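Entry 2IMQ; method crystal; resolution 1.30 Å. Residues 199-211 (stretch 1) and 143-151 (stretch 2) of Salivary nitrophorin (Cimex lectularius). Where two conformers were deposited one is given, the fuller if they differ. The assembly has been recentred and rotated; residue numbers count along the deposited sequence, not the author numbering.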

ATOM      1  N   ASP A 199     -12.130   6.806  12.438  1.00 12.31           N
ATOM      2  CA  ASP A 199     -11.678   6.317  11.183  1.00 12.43           C
ATOM      3  C   ASP A 199     -12.700   5.333  10.603  1.00 11.97           C
ATOM      4  O   ASP A 199     -13.325   4.556  11.298  1.00 13.76           O
ATOM      5  CB  ASP A 199     -10.295   5.647  11.359  1.00 12.50           C
ATOM      6  CG  ASP A 199      -9.824   5.023  10.088  1.00 12.75           C
ATOM      7  OD1 ASP A 199      -9.268   5.738   9.208  1.00 13.28           O
ATOM      8  OD2 ASP A 199      -9.921   3.770   9.916  1.00 12.61           O
ATOM      9  N   GLN A 200     -12.810   5.379   9.275  1.00 12.62           N
ATOM     10  CA  GLN A 200     -13.867   4.602   8.567  1.00 12.51           C
ATOM     11  C   GLN A 200     -13.527   3.142   8.284  1.00 12.27           C
ATOM     12  O   GLN A 200     -14.379   2.420   7.832  1.00 13.71           O
ATOM     13  CB  GLN A 200     -14.242   5.329   7.286  1.00 12.14           C
ATOM     14  CG  GLN A 200     -14.965   6.635   7.511  1.00 12.93           C
ATOM     15  CD  GLN A 200     -15.078   7.495   6.320  1.00 13.62           C
ATOM     16  OE1 GLN A 200     -14.201   7.526   5.453  1.00 13.12           O
ATOM     17  NE2 GLN A 200     -16.125   8.317   6.313  1.00 16.48           N
ATOM     18  N   LEU A 201     -12.323   2.666   8.587  1.00 12.83           N
ATOM     19  CA  LEU A 201     -12.023   1.273   8.261  1.00 12.92           C
ATOM     20  C   LEU A 201     -12.975   0.360   9.003  1.00 13.21           C
ATOM     21  O   LEU A 201     -13.487  -0.609   8.442  1.00 13.82           O
ATOM     22  CB  LEU A 201     -10.562   0.946   8.533  1.00 13.64           C
ATOM     23  CG  LEU A 201     -10.177  -0.506   8.160  1.00 15.29           C
ATOM     24  CD1 LEU A 201     -10.367  -0.745   6.686  1.00 17.59           C
ATOM     25  CD2 LEU A 201      -8.728  -0.716   8.568  1.00 16.60           C
ATOM     26  N   LYS A 202     -13.251   0.621  10.274  1.00 14.55           N
ATOM     27  CA  LYS A 202     -14.175  -0.236  11.003  1.00 15.40           C
ATOM     28  C   LYS A 202     -15.574  -0.213  10.444  1.00 15.74           C
ATOM     29  O   LYS A 202     -16.282  -1.193  10.524  1.00 17.18           O
ATOM     30  CB  LYS A 202     -14.212   0.173  12.475  1.00 18.36           C
ATOM     31  CG  LYS A 202     -14.719   1.536  12.741  1.00 20.69           C
ATOM     32  CD  LYS A 202     -14.807   1.870  14.271  1.00 23.17           C
ATOM     33  CE  LYS A 202     -13.458   2.084  14.862  1.00 22.96           C
ATOM     34  NZ  LYS A 202     -12.473   2.988  14.126  1.00 20.29           N
ATOM     35  N   LYS A 203     -15.960   0.923   9.880  1.00 15.41           N
ATOM     36  CA  LYS A 203     -17.277   1.047   9.191  1.00 16.29           C
ATOM     37  C   LYS A 203     -17.306   0.230   7.925  1.00 15.25           C
ATOM     38  O   LYS A 203     -18.278  -0.493   7.681  1.00 17.45           O
ATOM     39  CB  LYS A 203     -17.570   2.495   8.873  1.00 17.24           C
ATOM     40  CG  LYS A 203     -17.642   3.404  10.097  1.00 20.43           C
ATOM     41  CD  LYS A 203     -18.008   4.847   9.606  1.00 24.67           C
ATOM     42  CE  LYS A 203     -18.071   5.827  10.699  1.00 29.59           C
ATOM     43  NZ  LYS A 203     -19.308   5.496  11.441  1.00 33.62           N
ATOM     44  N   ALA A 204     -16.242   0.281   7.146  1.00 14.61           N
ATOM     45  CA  ALA A 204     -16.112  -0.571   5.986  1.00 15.22           C
ATOM     46  C   ALA A 204     -16.200  -2.039   6.374  1.00 15.18           C
ATOM     47  O   ALA A 204     -16.936  -2.799   5.755  1.00 15.70           O
ATOM     48  CB  ALA A 204     -14.813  -0.254   5.278  1.00 14.25           C
ATOM     49  N   LYS A 205     -15.501  -2.420   7.440  1.00 14.99           N
ATOM     50  CA  LYS A 205     -15.577  -3.800   7.886  1.00 16.97           C
ATOM     51  C   LYS A 205     -16.949  -4.215   8.394  1.00 18.35           C
ATOM     52  O   LYS A 205     -17.357  -5.344   8.143  1.00 19.98           O
ATOM     53  CB  LYS A 205     -14.528  -4.099   8.947  1.00 17.36           C
ATOM     54  CG  LYS A 205     -13.137  -3.996   8.443  1.00 17.53           C
ATOM     55  CD  LYS A 205     -12.168  -4.070   9.577  1.00 21.80           C
ATOM     56  CE  LYS A 205     -10.903  -4.575   9.130  1.00 24.34           C
ATOM     57  NZ  LYS A 205     -10.047  -4.816  10.384  1.00 31.80           N
ATOM     58  N   GLU A 206     -17.671  -3.316   9.030  1.00 19.75           N
ATOM     59  CA  GLU A 206     -19.047  -3.593   9.459  1.00 22.46           C
ATOM     60  C   GLU A 206     -19.932  -3.907   8.259  1.00 22.08           C
ATOM     61  O   GLU A 206     -20.878  -4.708   8.365  1.00 24.88           O
ATOM     62  CB  GLU A 206     -19.624  -2.389  10.139  1.00 23.13           C
ATOM     63  CG  GLU A 206     -19.134  -2.178  11.539  1.00 29.91           C
ATOM     64  CD  GLU A 206     -19.629  -0.878  12.161  1.00 30.93           C
ATOM     65  OE1 GLU A 206     -19.074  -0.505  13.232  1.00 42.84           O
ATOM     66  OE2 GLU A 206     -20.527  -0.204  11.592  1.00 38.31           O
ATOM     67  N   GLN A 207     -19.623  -3.260   7.137  1.00 22.50           N
ATOM     68  CA  GLN A 207     -20.304  -3.466   5.837  0.50 23.25           C
ATOM     69  C   GLN A 207     -19.721  -4.616   5.059  1.00 22.94           C
ATOM     70  O   GLN A 207     -20.026  -4.811   3.895  1.00 25.12           O
ATOM     71  CB  GLN A 207     -20.241  -2.228   4.939  0.50 23.53           C
ATOM     72  CG  GLN A 207     -21.125  -1.083   5.355  0.50 24.72           C
ATOM     73  CD  GLN A 207     -21.381  -0.049   4.269  0.50 24.71           C
ATOM     74  OE1 GLN A 207     -22.027  -0.320   3.213  0.50 25.89           O
ATOM     75  NE2 GLN A 207     -20.887   1.157   4.521  0.50 25.02           N
ATOM     76  N   LYS A 208     -18.885  -5.431   5.688  1.00 21.88           N
ATOM     77  CA  LYS A 208     -18.288  -6.611   5.080  1.00 22.38           C
ATOM     78  C   LYS A 208     -17.287  -6.347   3.959  1.00 22.08           C
ATOM     79  O   LYS A 208     -17.027  -7.165   3.063  1.00 24.98           O
ATOM     80  CB  LYS A 208     -19.383  -7.664   4.689  1.00 24.53           C
ATOM     81  CG  LYS A 208     -20.319  -7.994   5.840  1.00 28.66           C
ATOM     82  CD  LYS A 208     -19.543  -8.425   7.051  1.00 32.16           C
ATOM     83  CE  LYS A 208     -20.358  -9.058   8.123  1.00 33.31           C
ATOM     84  NZ  LYS A 208     -19.482  -9.415   9.277  1.00 38.16           N
ATOM     85  N   LEU A 209     -16.641  -5.209   4.075  1.00 18.09           N
ATOM     86  CA  LEU A 209     -15.516  -4.898   3.201  1.00 18.70           C
ATOM     87  C   LEU A 209     -14.263  -5.116   4.067  1.00 18.74           C
ATOM     88  O   LEU A 209     -14.251  -4.967   5.302  1.00 22.90           O
ATOM     89  CB  LEU A 209     -15.680  -3.470   2.708  1.00 17.20           C
ATOM     90  CG  LEU A 209     -17.060  -3.047   2.107  1.00 18.11           C
ATOM     91  CD1 LEU A 209     -17.028  -1.606   1.616  1.00 21.30           C
ATOM     92  CD2 LEU A 209     -17.543  -3.921   0.987  1.00 18.80           C
ATOM     93  N   PHE A 210     -13.210  -5.562   3.429  1.00 18.70           N
ATOM     94  CA  PHE A 210     -11.945  -5.791   4.120  1.00 20.23           C
ATOM     95  C   PHE A 210     -12.146  -6.791   5.266  1.00 20.96           C
ATOM     96  O   PHE A 210     -11.443  -6.700   6.290  1.00 20.59           O
ATOM     97  CB  PHE A 210     -11.276  -4.482   4.589  1.00 17.93           C
ATOM     98  CG  PHE A 210     -10.992  -3.507   3.491  1.00 15.46           C
ATOM     99  CD1 PHE A 210     -11.738  -2.333   3.364  1.00 16.78           C
ATOM    100  CD2 PHE A 210      -9.993  -3.740   2.590  1.00 17.78           C
ATOM    101  CE1 PHE A 210     -11.450  -1.471   2.329  1.00 18.89           C
ATOM    102  CE2 PHE A 210      -9.733  -2.853   1.591  1.00 18.55           C
ATOM    103  CZ  PHE A 210     -10.463  -1.753   1.455  1.00 18.86           C
ATOM    104  N   ASP A 211     -13.090  -7.753   5.061  1.00 23.45           N
ATOM    105  CA  ASP A 211     -13.469  -8.759   6.038  1.00 23.71           C
ATOM    106  C   ASP A 211     -12.251  -9.518   6.485  1.00 21.94           C
ATOM    107  O   ASP A 211     -11.637 -10.152   5.653  1.00 24.10           O
ATOM    108  CB  ASP A 211     -14.513  -9.761   5.475  1.00 26.35           C
ATOM    109  CG  ASP A 211     -15.205 -10.525   6.546  1.00 28.14           C
ATOM    110  OD1 ASP A 211     -16.371 -10.899   6.366  1.00 39.96           O
ATOM    111  OD2 ASP A 211     -14.671 -10.778   7.653  1.00 39.28           O
TER
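Stretch 2 (143-151) STNTKYAYD

Stretch 2, residues 143-151, is an irregular strand-free segment of the same chain that lies along one side of the 201-206 helix and the turn following it. Its backbone has no regular secondary structure; Asn 145 takes positive phi (55°/30°), and from Tyr 148 to Asp 151 the residues are mostly extended. The nearest CA pairs are Ala 204 CA with Tyr 148 CA (7.2 Å) and Leu 209 CA with Tyr 150 CA (6.4 Å), so in this part the two segments advance in the same sense, and side chains fill the space between the backbones. Together they bury 573 Å².

Aromatic and apolar contacts make up most of the interface. The Tyr 148 ring offers one face to the helix: Ala 204 CB lies 4.1 Å from its centroid, a CH-pi contact, and 3.8 Å from Tyr 148 CD1. At the ring edge, Leu 209 CD1 approaches Tyr 148 CD1 at 4.0 Å, while the hydroxyl reaches back along the helix to put Tyr 148 OH 3.3 Å from Gln 200 CB. Tyr 150 lies against the residues after the helix. Leu 209 CA sits almost on its ring normal, 4.2 Å from the centroid, and Leu 209 CD2 is 3.7 Å from Tyr 150 CD2. The edge of Tyr 150 points toward the face of Phe 210, with centroids 5.0 Å apart and planes at 69°; Tyr 150 CB also packs over Phe 210, 4.1 Å from the ring centroid. Leu 209 reaches the threonines as well: Leu 209 CD2 to Thr 144 CG2 is 3.6 Å, and Leu 209 CD1 to Thr 146 OG1 is 3.5 Å.

One direct hydrogen bond crosses the contact, from Lys 147 NZ to Gln 200 OE1 (2.8 Å). The CA-to-CB bond of Lys 147 points sideways, but its long side chain brings the ammonium to the side-chain amide of Gln 200. Within stretch 2, Thr 146 OG1 donates to Thr 144 OG1 (2.8 Å) and accepts from Tyr 148 N (3.1 Å), tying the bend together beside Leu 209.

Water completes the polar contacts. Gln 207 OE1 accepts from two waters: water 1 (O to OE1 3.0 Å) also donates to Thr 144 O (3.0 Å), and water 2 (O to OE1 3.1 Å) to Asn 145 O (2.9 Å). Water 3 donates to Lys 208 O (2.7 Å from its O) and weakly to Tyr 150 OH (2.9 Å), and accepts from Asp 211 N (3.0 Å), linking the tyrosine hydroxyl to the turn.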

ATOM      1  N   SER A 143     -19.637  -1.513  -6.896  1.00 23.25           N
ATOM      2  CA  SER A 143     -20.275  -2.751  -6.456  1.00 21.73           C
ATOM      3  C   SER A 143     -20.638  -2.804  -4.976  1.00 21.55           C
ATOM      4  O   SER A 143     -21.564  -3.514  -4.531  1.00 24.24           O
ATOM      5  CB  SER A 143     -19.387  -3.984  -6.721  1.00 23.22           C
ATOM      6  OG  SER A 143     -18.244  -3.984  -5.879  1.00 26.57           O
ATOM      7  N   THR A 144     -19.998  -1.970  -4.175  1.00 17.71           N
ATOM      8  CA  THR A 144     -20.282  -1.937  -2.760  1.00 18.45           C
ATOM      9  C   THR A 144     -21.307  -0.875  -2.367  1.00 17.01           C
ATOM     10  O   THR A 144     -21.753  -0.838  -1.233  1.00 18.13           O
ATOM     11  CB  THR A 144     -18.958  -1.687  -1.980  1.00 17.16           C
ATOM     12  OG1 THR A 144     -18.479  -0.369  -2.227  1.00 17.68           O
ATOM     13  CG2 THR A 144     -17.850  -2.659  -2.395  1.00 18.60           C
ATOM     14  N   ASN A 145     -21.583   0.059  -3.256  1.00 15.88           N
ATOM     15  CA  ASN A 145     -22.313   1.285  -2.908  1.00 15.69           C
ATOM     16  C   ASN A 145     -21.681   2.059  -1.760  1.00 14.72           C
ATOM     17  O   ASN A 145     -22.386   2.774  -1.053  1.00 15.46           O
ATOM     18  CB  ASN A 145     -23.810   1.074  -2.682  1.00 16.72           C
ATOM     19  CG  ASN A 145     -24.623   2.373  -2.920  1.00 15.68           C
ATOM     20  OD1 ASN A 145     -25.694   2.588  -2.294  1.00 20.62           O
ATOM     21  ND2 ASN A 145     -24.173   3.187  -3.814  1.00 16.08           N
ATOM     22  N   THR A 146     -20.383   1.950  -1.645  1.00 14.72           N
ATOM     23  CA  THR A 146     -19.585   2.792  -0.768  1.00 13.00           C
ATOM     24  C   THR A 146     -18.481   3.452  -1.548  1.00 13.72           C
ATOM     25  O   THR A 146     -18.194   3.126  -2.687  1.00 16.28           O
ATOM     26  CB  THR A 146     -18.928   2.037   0.349  1.00 14.45           C
ATOM     27  OG1 THR A 146     -17.745   1.336  -0.117  1.00 15.00           O
ATOM     28  CG2 THR A 146     -19.881   1.095   1.022  1.00 15.72           C
ATOM     29  N   LYS A 147     -17.782   4.383  -0.904  1.00 13.84           N
ATOM     30  CA  LYS A 147     -16.682   5.074  -1.502  1.00 14.24           C
ATOM     31  C   LYS A 147     -15.362   4.350  -1.287  1.00 13.70           C
ATOM     32  O   LYS A 147     -14.333   4.825  -1.732  1.00 14.68           O
ATOM     33  CB  LYS A 147     -16.554   6.470  -0.939  1.00 14.46           C
ATOM     34  CG  LYS A 147     -16.030   6.521   0.494  1.00 15.50           C
ATOM     35  CD  LYS A 147     -15.983   7.907   1.104  1.00 16.62           C
ATOM     36  CE  LYS A 147     -15.579   7.805   2.555  1.00 19.96           C
ATOM     37  NZ  LYS A 147     -14.198   8.133   2.702  1.00 21.16           N
ATOM     38  N   TYR A 148     -15.390   3.237  -0.563  1.00 13.03           N
ATOM     39  CA  TYR A 148     -14.130   2.606  -0.145  1.00 12.43           C
ATOM     40  C   TYR A 148     -13.548   1.788  -1.320  1.00 13.24           C
ATOM     41  O   TYR A 148     -14.248   1.194  -2.112  1.00 15.18           O
ATOM     42  CB  TYR A 148     -14.353   1.747   1.079  1.00 13.27           C
ATOM     43  CG  TYR A 148     -14.990   2.507   2.235  1.00 13.73           C
ATOM     44  CD1 TYR A 148     -16.234   2.149   2.745  1.00 14.24           C
ATOM     45  CD2 TYR A 148     -14.404   3.631   2.751  1.00 13.84           C
ATOM     46  CE1 TYR A 148     -16.839   2.868   3.759  1.00 14.75           C
ATOM     47  CE2 TYR A 148     -15.020   4.372   3.755  1.00 14.31           C
ATOM     48  CZ  TYR A 148     -16.207   3.984   4.269  1.00 13.87           C
ATOM     49  OH  TYR A 148     -16.794   4.746   5.226  1.00 15.72           O
ATOM     50  N   ALA A 149     -12.210   1.728  -1.358  1.00 13.98           N
ATOM     51  CA  ALA A 149     -11.485   1.087  -2.435  1.00 13.65           C
ATOM     52  C   ALA A 149     -11.358  -0.419  -2.193  1.00 14.54           C
ATOM     53  O   ALA A 149     -10.277  -0.984  -2.080  1.00 15.89           O
ATOM     54  CB  ALA A 149     -10.147   1.749  -2.643  1.00 14.40           C
ATOM     55  N   TYR A 150     -12.503  -1.065  -2.131  1.00 16.08           N
ATOM     56  CA  TYR A 150     -12.617  -2.496  -2.004  1.00 16.78           C
ATOM     57  C   TYR A 150     -13.429  -3.050  -3.190  1.00 17.70           C
ATOM     58  O   TYR A 150     -14.417  -2.440  -3.616  1.00 19.40           O
ATOM     59  CB  TYR A 150     -13.339  -2.909  -0.727  1.00 17.79           C
ATOM     60  CG  TYR A 150     -13.401  -4.404  -0.515  1.00 17.63           C
ATOM     61  CD1 TYR A 150     -12.343  -5.052   0.028  1.00 17.98           C
ATOM     62  CD2 TYR A 150     -14.523  -5.141  -0.867  1.00 19.25           C
ATOM     63  CE1 TYR A 150     -12.366  -6.413   0.203  1.00 18.58           C
ATOM     64  CE2 TYR A 150     -14.567  -6.486  -0.687  1.00 20.42           C
ATOM     65  CZ  TYR A 150     -13.502  -7.139  -0.121  1.00 20.46           C
ATOM     66  OH  TYR A 150     -13.505  -8.515   0.043  1.00 21.46           O
ATOM     67  N   ASP A 151     -13.007  -4.191  -3.715  1.00 17.99           N
ATOM     68  CA  ASP A 151     -13.820  -4.983  -4.595  1.00 18.90           C
ATOM     69  C   ASP A 151     -13.447  -6.425  -4.294  1.00 19.19           C
ATOM     70  O   ASP A 151     -12.277  -6.769  -4.073  1.00 18.77           O
ATOM     71  CB  ASP A 151     -13.460  -4.611  -6.033  1.00 19.28           C
ATOM     72  CG  ASP A 151     -14.389  -5.219  -7.078  1.00 22.99           C
ATOM     73  OD1 ASP A 151     -14.307  -6.432  -7.291  1.00 25.95           O
ATOM     74  OD2 ASP A 151     -15.197  -4.517  -7.712  1.00 28.18           O
TER
HETATM   75  O   HOH W   1     -21.221  -2.439   1.212  1.00 44.59           O
HETATM   76  O   HOH W   2     -23.501   1.647   1.347  1.00 27.30           O
HETATM   77  O   HOH W   3     -14.694  -8.399   2.633  1.00 29.56           O